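Local coordinates for protein DNA-(apurinic or apyrimidinic site) lyase (PDB 6WCD) that cleaves DNA as a metal-dependent 3'-5' exonuclease and weak abasic-site endonuclease, and serves base excision repair of oxidative and alkylation damage, at residues Glu34-Leu42 with Phe56-Gly64; Gln79-Gly87 with Thr93-Asn101. All coordinates share one frame; numbering follows the deposited sequence.

Contact 1 of 2, residues Glu34-Leu42 with Phe56-Gly64. With MG (magnesium ion), chain B.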
loop_
_atom_site.group_PDB
_atom_site.type_symbol
_atom_site.label_atom_id
_atom_site.label_comp_id
_atom_site.label_asym_id
_atom_site.label_seq_id
_atom_site.Cartn_x
_atom_site.Cartn_y
_atom_site.Cartn_z
ATOM N N GLU A 34 -2.267 -0.316 8.199
ATOM C CA GLU A 34 -2.457 -0.399 9.646
ATOM C C GLU A 34 -3.961 -0.483 9.933
ATOM O O GLU A 34 -4.559 0.335 10.639
ATOM C CB GLU A 34 -1.769 0.755 10.411
ATOM C CG GLU A 34 -1.576 0.333 11.849
ATOM C CD GLU A 34 -1.064 1.393 12.761
ATOM O OE1 GLU A 34 -1.178 2.600 12.456
ATOM O OE2 GLU A 34 -0.543 0.975 13.859
ATOM N N THR A 35 -4.559 -1.554 9.416
ATOM C CA THR A 35 -5.968 -1.836 9.685
ATOM C C THR A 35 -6.205 -2.137 11.157
ATOM O O THR A 35 -7.304 -1.869 11.668
ATOM C CB THR A 35 -6.456 -3.034 8.897
ATOM O OG1 THR A 35 -5.695 -4.147 9.362
ATOM C CG2 THR A 35 -6.261 -2.836 7.409
ATOM N N LYS A 36 -5.201 -2.681 11.867
ATOM C CA LYS A 36 -5.308 -3.208 13.229
ATOM C C LYS A 36 -6.335 -4.312 13.324
ATOM O O LYS A 36 -6.795 -4.639 14.402
ATOM C CB LYS A 36 -5.532 -2.103 14.274
ATOM C CG LYS A 36 -4.424 -1.040 14.251
ATOM C CD LYS A 36 -4.492 -0.043 15.401
ATOM C CE LYS A 36 -3.412 0.992 15.231
ATOM N NZ LYS A 36 -3.311 1.783 16.496
ATOM N N VAL A 37 -6.620 -4.958 12.208
ATOM C CA VAL A 37 -7.482 -6.130 12.182
ATOM C C VAL A 37 -6.633 -7.391 12.121
ATOM O O VAL A 37 -5.863 -7.579 11.171
ATOM C CB VAL A 37 -8.453 -6.090 10.987
ATOM C CG1 VAL A 37 -9.345 -7.340 10.985
ATOM C CG2 VAL A 37 -9.324 -4.823 11.025
ATOM N N THR A 38 -6.797 -8.270 13.093
ATOM C CA THR A 38 -6.237 -9.598 13.060
ATOM C C THR A 38 -7.364 -10.610 13.072
ATOM O O THR A 38 -8.509 -10.302 13.464
ATOM C CB THR A 38 -5.249 -9.798 14.236
ATOM O OG1 THR A 38 -5.815 -9.332 15.460
ATOM C CG2 THR A 38 -3.993 -9.024 13.990
ATOM N N ARG A 39 -7.055 -11.865 12.686
ATOM C CA ARG A 39 -8.150 -12.800 12.441
ATOM C C ARG A 39 -8.848 -13.207 13.725
ATOM O O ARG A 39 -10.042 -13.574 13.693
ATOM C CB ARG A 39 -7.661 -14.053 11.730
ATOM C CG ARG A 39 -7.778 -13.882 10.219
ATOM C CD ARG A 39 -7.520 -15.175 9.499
ATOM N NE ARG A 39 -8.645 -16.105 9.463
ATOM C CZ ARG A 39 -8.530 -17.318 8.932
ATOM N NH1 ARG A 39 -7.349 -17.685 8.450
ATOM N NH2 ARG A 39 -9.550 -18.139 8.862
ATOM N N ASP A 40 -8.140 -13.219 14.865
ATOM C CA ASP A 40 -8.729 -13.580 16.139
ATOM C C ASP A 40 -9.879 -12.668 16.553
ATOM O O ASP A 40 -10.726 -13.102 17.343
ATOM C CB ASP A 40 -7.632 -13.579 17.222
ATOM C CG ASP A 40 -6.970 -12.215 17.417
ATOM O OD1 ASP A 40 -6.534 -11.602 16.442
ATOM O OD2 ASP A 40 -6.844 -11.755 18.569
ATOM N N LEU A 41 -9.932 -11.441 15.999
ATOM C CA LEU A 41 -10.951 -10.483 16.419
ATOM C C LEU A 41 -12.327 -10.754 15.800
ATOM O O LEU A 41 -13.311 -10.219 16.321
ATOM C CB LEU A 41 -10.563 -9.072 16.006
ATOM C CG LEU A 41 -9.189 -8.614 16.532
ATOM C CD1 LEU A 41 -8.933 -7.209 15.954
ATOM C CD2 LEU A 41 -9.170 -8.607 17.997
ATOM N N LEU A 42 -12.414 -11.582 14.763
ATOM C CA LEU A 42 -13.704 -11.882 14.090
ATOM C C LEU A 42 -14.449 -10.610 13.661
ATOM O O LEU A 42 -15.691 -10.546 13.728
ATOM C CB LEU A 42 -14.595 -12.742 14.962
ATOM C CG LEU A 42 -14.009 -14.021 15.576
ATOM C CD1 LEU A 42 -14.932 -14.691 16.580
ATOM C CD2 LEU A 42 -13.645 -14.963 14.449
ATOM N N PHE A 56 -7.225 -8.934 2.620
ATOM C CA PHE A 56 -6.499 -8.519 3.825
ATOM C C PHE A 56 -5.238 -9.342 3.962
ATOM O O PHE A 56 -5.228 -10.548 3.640
ATOM C CB PHE A 56 -7.325 -8.724 5.105
ATOM C CG PHE A 56 -8.291 -7.623 5.418
ATOM C CD1 PHE A 56 -9.322 -7.301 4.606
ATOM C CD2 PHE A 56 -8.149 -6.932 6.601
ATOM C CE1 PHE A 56 -10.211 -6.263 4.921
ATOM C CE2 PHE A 56 -9.004 -5.922 6.933
ATOM C CZ PHE A 56 -10.081 -5.606 6.107
ATOM N N SER A 57 -4.229 -8.744 4.548
ATOM C CA SER A 57 -3.148 -9.493 5.169
ATOM C C SER A 57 -3.220 -9.207 6.649
ATOM O O SER A 57 -3.199 -8.064 7.069
ATOM C CB SER A 57 -1.793 -9.099 4.596
ATOM O OG SER A 57 -0.763 -9.929 5.201
ATOM N N PHE A 58 -3.364 -10.262 7.421
ATOM C CA PHE A 58 -3.474 -10.194 8.866
ATOM C C PHE A 58 -2.149 -10.520 9.537
ATOM O O PHE A 58 -1.507 -11.520 9.192
ATOM C CB PHE A 58 -4.495 -11.216 9.332
ATOM C CG PHE A 58 -5.835 -11.088 8.721
ATOM C CD1 PHE A 58 -6.714 -10.121 9.122
ATOM C CD2 PHE A 58 -6.270 -12.020 7.783
ATOM C CE1 PHE A 58 -7.982 -10.016 8.613
ATOM C CE2 PHE A 58 -7.538 -11.933 7.209
ATOM C CZ PHE A 58 -8.419 -10.953 7.652
ATOM N N SER A 59 -1.784 -9.730 10.531
ATOM C CA SER A 59 -0.599 -10.050 11.301
ATOM C C SER A 59 -0.784 -11.381 12.005
ATOM O O SER A 59 -1.849 -11.678 12.549
ATOM C CB SER A 59 -0.349 -8.997 12.324
ATOM O OG SER A 59 0.628 -9.411 13.253
ATOM N N ARG A 60 0.284 -12.162 12.090
ATOM C CA ARG A 60 0.219 -13.415 12.784
ATOM C C ARG A 60 1.002 -13.345 14.084
ATOM O O ARG A 60 1.091 -14.347 14.774
ATOM C CB ARG A 60 0.840 -14.500 11.906
ATOM C CG ARG A 60 -0.016 -14.873 10.712
ATOM C CD ARG A 60 0.815 -15.234 9.506
ATOM N NE ARG A 60 0.016 -15.874 8.463
ATOM C CZ ARG A 60 -0.815 -15.237 7.641
ATOM N NH1 ARG A 60 -0.981 -13.922 7.726
ATOM N NH2 ARG A 60 -1.479 -15.924 6.723
ATOM N N VAL A 61 1.517 -12.177 14.470
ATOM C CA VAL A 61 2.413 -12.128 15.638
ATOM C C VAL A 61 1.878 -11.401 16.856
ATOM O O VAL A 61 2.548 -11.411 17.907
ATOM C CB VAL A 61 3.783 -11.512 15.277
ATOM C CG1 VAL A 61 4.472 -12.334 14.183
ATOM C CG2 VAL A 61 3.643 -10.079 14.917
ATOM N N ARG A 62 0.778 -10.669 16.724
ATOM C CA ARG A 62 0.254 -9.858 17.803
ATOM C C ARG A 62 -1.163 -9.456 17.418
ATOM O O ARG A 62 -1.396 -9.059 16.286
ATOM C CB ARG A 62 1.072 -8.563 17.939
ATOM C CG ARG A 62 0.716 -7.662 19.105
ATOM C CD ARG A 62 1.785 -6.585 19.290
ATOM N NE ARG A 62 3.125 -7.160 19.225
ATOM C CZ ARG A 62 4.177 -6.587 18.655
ATOM N NH1 ARG A 62 4.075 -5.385 18.116
ATOM N NH2 ARG A 62 5.345 -7.214 18.645
ATOM N N SER A 63 -2.096 -9.535 18.348
ATOM C CA SER A 63 -3.488 -9.133 18.079
ATOM C C SER A 63 -3.629 -7.620 17.930
ATOM O O SER A 63 -3.016 -6.819 18.651
ATOM C CB SER A 63 -4.353 -9.650 19.217
ATOM O OG SER A 63 -5.723 -9.333 19.047
ATOM N N GLY A 64 -4.444 -7.221 16.962
ATOM C CA GLY A 64 -4.723 -5.802 16.788
ATOM C C GLY A 64 -3.584 -4.980 16.282
ATOM O O GLY A 64 -3.546 -3.771 16.528
HETATM MG MG MG B . -0.531 4.280 13.394
HETATM O O HOH W 1 -0.067 3.138 15.132
HETATM O O HOH W 2 -5.404 -6.702 8.416
HETATM O O HOH W 3 -3.086 -7.309 11.095
HETATM O O HOH W 4 -4.337 -12.795 12.377
HETATM O O HOH W 5 -0.967 5.440 11.724
HETATM O O HOH W 6 0.228 5.974 14.312
HETATM O O HOH W 7 1.343 3.868 12.595
#
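Thr38 and Asp40 meet Ser63 and Gly64 where two loops of the DNase I-like fold close on each other. One loop leaves strand 29-33 with the metal ligand Glu34, and the other leaves edge strand 53-57. Gly64 N donates to Thr38 OG1 over 2.9 Å in a nearly straight bond (170°). Thr38 OG1 in turn donates to Asp40 OD1 at 2.6 Å. Ser63 OG donates to Asp40 OD2 at 2.7 Å. Each carboxylate oxygen is met on its syn side, so the two hydroxyls hold the group from the same end. Asp40 CG sits between its backbone N and carbonyl carbon (chi1 61°), which brings the carboxylate back to Thr38. Thr38 CG2 packs beside the carbonyl of Arg62 and against Ser59.

The apolar half centres on Phe58. Arg39 CG lies over one ring face, 3.6 Å from the ring centroid, as a CH-pi contact. Phe56 CB covers the opposite face, and Val37 O lies in plane at the edge. Val37 CG1 touches Phe58 CE1 alongside. The Arg39 guanidinium runs on to a salt bridge with Glu327.

Three waters join the backbones. One accepts from Thr35 OG1 and donates to the carbonyls of Val37 and Ser57. Another links Val37 O to Ser59 N, and a third links Arg39 N to Ser59 O. Thr35 OG1 also accepts from Val37 N, forming an ST turn that shapes the chain just after Glu34. Glu34 shares the magnesium ion with Asn9 and four waters. Its extended side chain places OE1 2.0 Å from the metal, while OE2 accepts from one of the metal-bound waters at 2.6 Å.

Contact 2 of 2, residues Gln79-Gly87 with Thr93-Asn101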
loop_
_atom_site.group_PDB
_atom_site.type_symbol
_atom_site.label_atom_id
_atom_site.label_comp_id
_atom_site.label_asym_id
_atom_site.label_seq_id
_atom_site.Cartn_x
_atom_site.Cartn_y
_atom_site.Cartn_z
ATOM N N GLN A 79 -8.044 -10.446 -10.817
ATOM C CA GLN A 79 -7.863 -11.788 -11.335
ATOM C C GLN A 79 -7.039 -12.648 -10.403
ATOM O O GLN A 79 -7.159 -13.884 -10.437
ATOM C CB GLN A 79 -7.213 -11.727 -12.729
ATOM C CG GLN A 79 -8.167 -11.329 -13.883
ATOM C CD GLN A 79 -8.613 -9.872 -13.920
ATOM O OE1 GLN A 79 -8.000 -8.993 -13.322
ATOM N NE2 GLN A 79 -9.688 -9.609 -14.669
ATOM N N ALA A 80 -6.215 -12.040 -9.559
ATOM C CA ALA A 80 -5.354 -12.760 -8.655
ATOM C C ALA A 80 -5.092 -11.879 -7.445
ATOM O O ALA A 80 -5.162 -10.658 -7.509
ATOM C CB ALA A 80 -4.032 -13.147 -9.314
ATOM N N ALA A 81 -4.750 -12.514 -6.332
ATOM C CA ALA A 81 -4.460 -11.780 -5.107
ATOM C C ALA A 81 -3.624 -12.658 -4.189
ATOM O O ALA A 81 -3.812 -13.875 -4.141
ATOM C CB ALA A 81 -5.737 -11.345 -4.367
ATOM N N GLU A 82 -2.704 -12.044 -3.474
ATOM C CA GLU A 82 -1.758 -12.779 -2.647
ATOM C C GLU A 82 -1.300 -11.954 -1.473
ATOM O O GLU A 82 -1.046 -10.760 -1.635
ATOM C CB GLU A 82 -0.563 -13.192 -3.522
ATOM C CG GLU A 82 0.399 -14.146 -2.881
ATOM C CD GLU A 82 1.526 -14.626 -3.831
ATOM O OE1 GLU A 82 1.431 -14.429 -5.050
ATOM O OE2 GLU A 82 2.494 -15.213 -3.328
ATOM N N GLU A 83 -1.114 -12.580 -0.299
ATOM C CA GLU A 83 -0.578 -11.935 0.876
ATOM C C GLU A 83 0.952 -11.980 0.840
ATOM O O GLU A 83 1.548 -13.000 0.455
ATOM C CB GLU A 83 -1.017 -12.708 2.130
ATOM C CG GLU A 83 -2.162 -12.295 2.899
ATOM C CD GLU A 83 -2.115 -13.059 4.237
ATOM O OE1 GLU A 83 -1.605 -12.494 5.229
ATOM O OE2 GLU A 83 -2.507 -14.248 4.254
ATOM N N GLY A 84 1.586 -10.927 1.327
ATOM C CA GLY A 84 2.998 -10.948 1.577
ATOM C C GLY A 84 3.782 -10.641 0.323
ATOM O O GLY A 84 3.243 -10.535 -0.769
ATOM N N LEU A 85 5.086 -10.520 0.498
ATOM C CA LEU A 85 6.025 -10.255 -0.594
ATOM C C LEU A 85 6.843 -11.444 -1.028
ATOM O O LEU A 85 7.450 -11.378 -2.122
ATOM C CB LEU A 85 7.007 -9.144 -0.192
ATOM C CG LEU A 85 6.370 -7.798 0.095
ATOM C CD1 LEU A 85 7.371 -6.856 0.713
ATOM C CD2 LEU A 85 5.762 -7.190 -1.127
ATOM N N SER A 86 6.889 -12.517 -0.255
ATOM C CA SER A 86 7.809 -13.610 -0.525
ATOM C C SER A 86 7.160 -14.899 -0.991
ATOM O O SER A 86 7.889 -15.792 -1.439
ATOM C CB SER A 86 8.635 -13.947 0.706
ATOM O OG SER A 86 7.868 -14.676 1.637
ATOM N N GLY A 87 5.859 -15.056 -0.863
ATOM C CA GLY A 87 5.260 -16.329 -1.266
ATOM C C GLY A 87 5.054 -17.343 -0.161
ATOM O O GLY A 87 4.334 -18.327 -0.376
ATOM N N THR A 93 -4.399 -21.708 -5.260
ATOM C CA THR A 93 -4.878 -21.051 -6.437
ATOM C C THR A 93 -5.025 -19.529 -6.326
ATOM O O THR A 93 -5.239 -19.004 -5.289
ATOM C CB THR A 93 -6.322 -21.505 -6.770
ATOM N N GLY A 94 -4.893 -18.864 -7.440
ATOM C CA GLY A 94 -5.249 -17.462 -7.563
ATOM C C GLY A 94 -4.188 -16.507 -7.088
ATOM O O GLY A 94 -4.513 -15.348 -6.791
ATOM N N SER A 95 -2.933 -16.939 -7.045
ATOM C CA SER A 95 -1.818 -16.132 -6.550
ATOM C C SER A 95 -1.126 -15.364 -7.688
ATOM O O SER A 95 -1.359 -15.580 -8.881
ATOM C CB SER A 95 -0.790 -17.016 -5.845
ATOM O OG SER A 95 -0.115 -17.835 -6.799
ATOM N N VAL A 96 -0.232 -14.456 -7.293
ATOM C CA VAL A 96 0.420 -13.548 -8.235
ATOM C C VAL A 96 1.758 -14.079 -8.724
ATOM O O VAL A 96 2.133 -13.904 -9.883
ATOM C CB VAL A 96 0.605 -12.188 -7.547
ATOM C CG1 VAL A 96 1.500 -11.301 -8.369
ATOM C CG2 VAL A 96 -0.771 -11.560 -7.253
ATOM N N GLY A 97 2.550 -14.669 -7.833
ATOM C CA GLY A 97 3.827 -15.196 -8.297
ATOM C C GLY A 97 4.853 -14.116 -8.649
ATOM O O GLY A 97 4.790 -12.974 -8.208
ATOM N N CYS A 98 5.814 -14.513 -9.487
ATOM C CA CYS A 98 6.930 -13.653 -9.902
ATOM C C CYS A 98 7.696 -13.126 -8.682
ATOM O O CYS A 98 7.694 -11.945 -8.379
ATOM C CB CYS A 98 6.455 -12.442 -10.720
ATOM S SG CYS A 98 5.548 -12.881 -12.201
ATOM N N TYR A 99 8.364 -14.054 -7.994
ATOM C CA TYR A 99 8.976 -13.723 -6.700
ATOM C C TYR A 99 10.333 -13.020 -6.790
ATOM O O TYR A 99 10.693 -12.268 -5.865
ATOM C CB TYR A 99 9.080 -15.007 -5.895
ATOM C CG TYR A 99 7.711 -15.541 -5.560
ATOM C CD1 TYR A 99 6.871 -14.845 -4.722
ATOM C CD2 TYR A 99 7.244 -16.692 -6.120
ATOM C CE1 TYR A 99 5.596 -15.320 -4.438
ATOM C CE2 TYR A 99 5.969 -17.175 -5.834
ATOM C CZ TYR A 99 5.160 -16.485 -4.991
ATOM O OH TYR A 99 3.884 -16.962 -4.721
ATOM N N GLY A 100 11.087 -13.226 -7.841
ATOM C CA GLY A 100 12.437 -12.726 -7.932
ATOM C C GLY A 100 13.408 -13.591 -7.124
ATOM O O GLY A 100 13.046 -14.569 -6.466
ATOM N N ASN A 101 14.672 -13.205 -7.201
ATOM C CA ASN A 101 15.757 -13.979 -6.630
ATOM C C ASN A 101 15.918 -13.579 -5.170
ATOM O O ASN A 101 16.321 -12.456 -4.868
ATOM C CB ASN A 101 17.039 -13.743 -7.425
ATOM C CG ASN A 101 18.200 -14.548 -6.893
ATOM O OD1 ASN A 101 18.211 -14.918 -5.742
ATOM N ND2 ASN A 101 19.170 -14.845 -7.749
HETATM O O HOH W 8 9.874 -12.374 -3.197
#
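Glu82 points from its strand toward the loop of residues 93-101, and its side chain carries most of the polar contact. CB lies 4.1 Å from Val96 CG2. From there the chain runs extended, with CG anti to the backbone N (chi1 -171°), and delivers the carboxylate to the loop. OE1 accepts hydrogen bonds from two backbone amides. Val96 N comes from the anti side at 2.8 Å, tilted out of the carboxylate plane, and Gly97 N approaches close to the C-O direction at 3.0 Å. Arg167 of helix 152-173 makes a long, weak ion pair with the same oxygen. OE2 accepts from Tyr99 OH at 2.6 Å, on its syn side but tilted out of the carboxylate plane. OE2 in turn lies at the edge of the tyrosine ring, in the ring plane, while the carboxylate plane itself is turned 79° from the ring.

Strand 80-83 is an end strand of the larger sheet of this DNase I-like fold, paired antiparallel with strand 119-127. A classic beta bulge occurs where Gln79 and Ala80 both face Gln123. On the side of the loop, Ala81 N donates to Gly94 O at 2.9 Å. With an alanine in place of Glu82, the amides of Val96 and Gly97 and the hydroxyl of Tyr99 would probably lose their shared carboxylate, and the tyrosine ring would be freer to shift.

Gly97 CA lies over one face of that ring. Gly87 CA approaches Tyr99 CE1 to 3.3 Å, too close for a side chain on that glycine. At the backbone end of the tyrosine, one water donates to both Leu85 O and Tyr99 O, at 2.8 Å each.

Overall arrangement
Both contacts lie in the catalytic domain of this longer protein. Contact 1 closes before contact 2 opens along the chain, and their centres lie 20 Å apart. They nevertheless touch through Glu83, the residue that follows Glu82 in the chain. Its OE1 forms a salt bridge with Arg60 NH1 at 2.9 Å and a probable hydrogen bond with Ser57 OG at 2.7 Å. Contact 1 is the one that reaches the metal centre. It holds Glu34, and the side chain of Lys36 is about 4 Å from that of Asn9. Contact 2 lies farther off, with the side chain of Leu85 about 10 Å from that of Tyr142, an active-site residue by similarity. Residues 82-87 belong to an inferred Claspin-like CKB motif.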